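Local coordinates for caprin-1 (Homo sapiens, PDB 4WBE), which binds mRNAs to regulate their transport, translation or stability and promotes stress granule formation, here represented by its helical HR-1 dimerization domain, at the interface of chains A and B. Numbering follows the deposited sequence. Chains: chain A/B, Caprin-1.

The interface of chains A and B. Residues chain A 76-77, 79-80, 83; chain B 12, 15-16, 19.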
ATOM      1  N   TYR A  76      10.867   4.434  -0.888  1.00 16.55           N
ATOM      2  CA  TYR A  76       9.478   4.874  -0.842  1.00 15.22           C
ATOM      3  C   TYR A  76       9.237   6.141  -0.039  1.00 15.82           C
ATOM      4  O   TYR A  76       8.091   6.449   0.305  1.00 15.70           O
ATOM      5  CB  TYR A  76       8.599   3.735  -0.334  1.00 14.61           C
ATOM      6  CG  TYR A  76       8.568   2.567  -1.285  1.00 20.14           C
ATOM      7  CD1 TYR A  76       7.783   2.612  -2.426  1.00 20.18           C
ATOM      8  CD2 TYR A  76       9.313   1.419  -1.042  1.00 16.94           C
ATOM      9  CE1 TYR A  76       7.741   1.554  -3.298  1.00 22.57           C
ATOM     10  CE2 TYR A  76       9.277   0.351  -1.914  1.00 17.02           C
ATOM     11  CZ  TYR A  76       8.489   0.428  -3.041  1.00 20.49           C
ATOM     12  OH  TYR A  76       8.430  -0.616  -3.924  1.00 23.25           O
ATOM     13  N   GLU A  77      10.306   6.876   0.255  1.00 15.73           N
ATOM     14  CA  GLU A  77      10.166   8.125   0.981  1.00 21.06           C
ATOM     15  C   GLU A  77       9.291   9.109   0.194  1.00 18.50           C
ATOM     16  O   GLU A  77       8.276   9.590   0.704  1.00 21.06           O
ATOM     17  CB  GLU A  77      11.545   8.724   1.301  1.00 24.65           C
ATOM     18  CG  GLU A  77      11.490  10.104   1.934  1.00 32.22           C
ATOM     19  CD  GLU A  77      11.003  10.072   3.381  1.00 39.04           C
ATOM     20  OE1 GLU A  77      11.098   9.008   4.033  1.00 39.98           O
ATOM     21  OE2 GLU A  77      10.531  11.122   3.870  1.00 40.83           O
ATOM     22  N   ALA A  79       7.309   8.516  -2.436  1.00 14.89           N
ATOM     23  CA  ALA A  79       6.001   7.912  -2.667  1.00 13.86           C
ATOM     24  C   ALA A  79       5.075   8.092  -1.472  1.00 12.71           C
ATOM     25  O   ALA A  79       3.878   8.347  -1.640  1.00 14.76           O
ATOM     26  CB  ALA A  79       6.143   6.426  -3.013  1.00 15.51           C
ATOM     27  N   SER A  80       5.618   7.912  -0.270  1.00 13.83           N
ATOM     28  CA  SER A  80       4.832   8.056   0.957  1.00 14.62           C
ATOM     29  C   SER A  80       4.256   9.464   1.081  1.00 14.62           C
ATOM     30  O   SER A  80       3.108   9.649   1.502  1.00 14.69           O
ATOM     31  CB  SER A  80       5.657   7.682   2.200  1.00 17.69           C
ATOM     32  OG  SER A  80       6.689   8.615   2.461  1.00 16.82           O
ATOM     33  N   LEU A  83       1.479  10.027  -1.606  1.00 11.65           N
ATOM     34  CA  LEU A  83       0.252   9.394  -1.147  1.00 15.87           C
ATOM     35  C   LEU A  83      -0.437  10.227  -0.076  1.00 16.23           C
ATOM     36  O   LEU A  83      -1.650  10.434  -0.119  1.00 14.79           O
ATOM     37  CB  LEU A  83       0.555   8.002  -0.591  1.00 13.09           C
ATOM     38  CG  LEU A  83       0.778   6.912  -1.636  1.00 17.63           C
ATOM     39  CD1 LEU A  83       1.200   5.619  -0.967  1.00 14.16           C
ATOM     40  CD2 LEU A  83      -0.484   6.709  -2.459  1.00 16.15           C
TER
ATOM     41  N   GLN B  12       3.113   9.736   7.589  1.00 18.60           N
ATOM     42  CA  GLN B  12       3.852   9.547   6.346  1.00 18.97           C
ATOM     43  C   GLN B  12       4.883   8.430   6.442  1.00 18.31           C
ATOM     44  O   GLN B  12       4.987   7.604   5.531  1.00 17.27           O
ATOM     45  CB  GLN B  12       4.564  10.836   5.936  1.00 24.18           C
ATOM     46  CG  GLN B  12       3.654  11.933   5.436  1.00 27.74           C
ATOM     47  CD  GLN B  12       4.339  13.285   5.431  1.00 34.99           C
ATOM     48  OE1 GLN B  12       5.467  13.425   5.904  1.00 33.86           O
ATOM     49  NE2 GLN B  12       3.659  14.291   4.889  1.00 40.90           N
ATOM     50  N   LEU B  15       3.228   5.169   6.288  1.00 14.29           N
ATOM     51  CA  LEU B  15       2.935   4.826   4.894  1.00 10.77           C
ATOM     52  C   LEU B  15       4.172   4.279   4.192  1.00  9.31           C
ATOM     53  O   LEU B  15       4.074   3.340   3.405  1.00 11.17           O
ATOM     54  CB  LEU B  15       2.421   6.048   4.124  1.00 13.91           C
ATOM     55  CG  LEU B  15       1.044   6.599   4.492  1.00 20.11           C
ATOM     56  CD1 LEU B  15       0.662   7.752   3.577  1.00 22.69           C
ATOM     57  CD2 LEU B  15       0.014   5.493   4.397  1.00 23.42           C
ATOM     58  N   LYS B  16       5.323   4.888   4.457  1.00 13.31           N
ATOM     59  CA  LYS B  16       6.584   4.438   3.865  1.00 14.97           C
ATOM     60  C   LYS B  16       6.860   2.996   4.274  1.00 16.69           C
ATOM     61  O   LYS B  16       7.258   2.166   3.451  1.00 15.80           O
ATOM     62  CB  LYS B  16       7.742   5.356   4.304  1.00 12.19           C
ATOM     63  CG  LYS B  16       9.110   4.975   3.714  1.00 14.17           C
ATOM     64  CD  LYS B  16      10.221   5.968   4.100  1.00 16.81           C
ATOM     65  CE  LYS B  16      10.773   5.732   5.500  1.00 20.80           C
ATOM     66  NZ  LYS B  16      11.650   4.517   5.558  1.00 17.38           N
ATOM     67  N   LEU B  19       4.605   0.627   2.401  1.00 11.81           N
ATOM     68  CA  LEU B  19       5.094   0.424   1.034  1.00 16.70           C
ATOM     69  C   LEU B  19       6.279  -0.547   0.988  1.00 15.32           C
ATOM     70  O   LEU B  19       6.338  -1.432   0.135  1.00 14.75           O
ATOM     71  CB  LEU B  19       5.510   1.770   0.427  1.00 15.34           C
ATOM     72  CG  LEU B  19       4.564   2.581  -0.475  1.00 19.63           C
ATOM     73  CD1 LEU B  19       3.153   2.007  -0.611  1.00 17.85           C
ATOM     74  CD2 LEU B  19       4.541   4.058  -0.076  1.00 17.45           C
TER
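B:Leu19 lies over one face of the A:Tyr76 ring, its CB 4.0 Å from the ring centroid, a CH-pi contact at the two-fold interface of the caprin-1 dimerization domain. Here helix 77-88 of chain A and the residue just before it pack on helix 2-27 of chain B. Followed outward, B:Leu19 changes partner atom by atom: CB meets CG of A:Tyr76, CG sits 3.8 Å from the ring carbon CD1 of A:Tyr76, and the methyl CD2 ends 3.8 Å from CD1 of A:Leu83, the two leucines reaching tip to tip, with CB of A:Ala79 alongside. The other methyl, CD1 of B:Leu19, faces the same CD1 of A:Leu83 from slightly farther off, at 4.1 Å. CG of A:Tyr76 is anti to its carbonyl carbon, beside the backbone N (chi1 -66°), which turns the ring toward B:Leu19. Replacing A:Tyr76 with an alanine would probably strip CB and CG of B:Leu19 of their aromatic cover and open a gap beside helix 2-27 of chain B. One turn back, B:Lys16 lays its aliphatic chain along the start of helix 77-88: CB faces CB of A:Ser80, CG approaches the carbonyl of A:Tyr76, and CD lies 3.2 Å from the carboxylate OE1 of A:Glu77, with CA of A:Glu77 also near. The chain bends at chi3 (80°) and again at chi4, leaving NZ of B:Lys16 4.8 Å from that OE1 of A:Glu77, too far for a salt bridge, although the opposite charges may still attract. A:Ser80 fits closely against the chain B backbone, its CB 3.4 Å from O of B:Gln12, while its hydroxyl turns back into its own helix. OG of A:Ser80 hydrogen-bonds the backbone O of A:Glu77 at 2.6 Å, tilted 22° from the carbonyl plane.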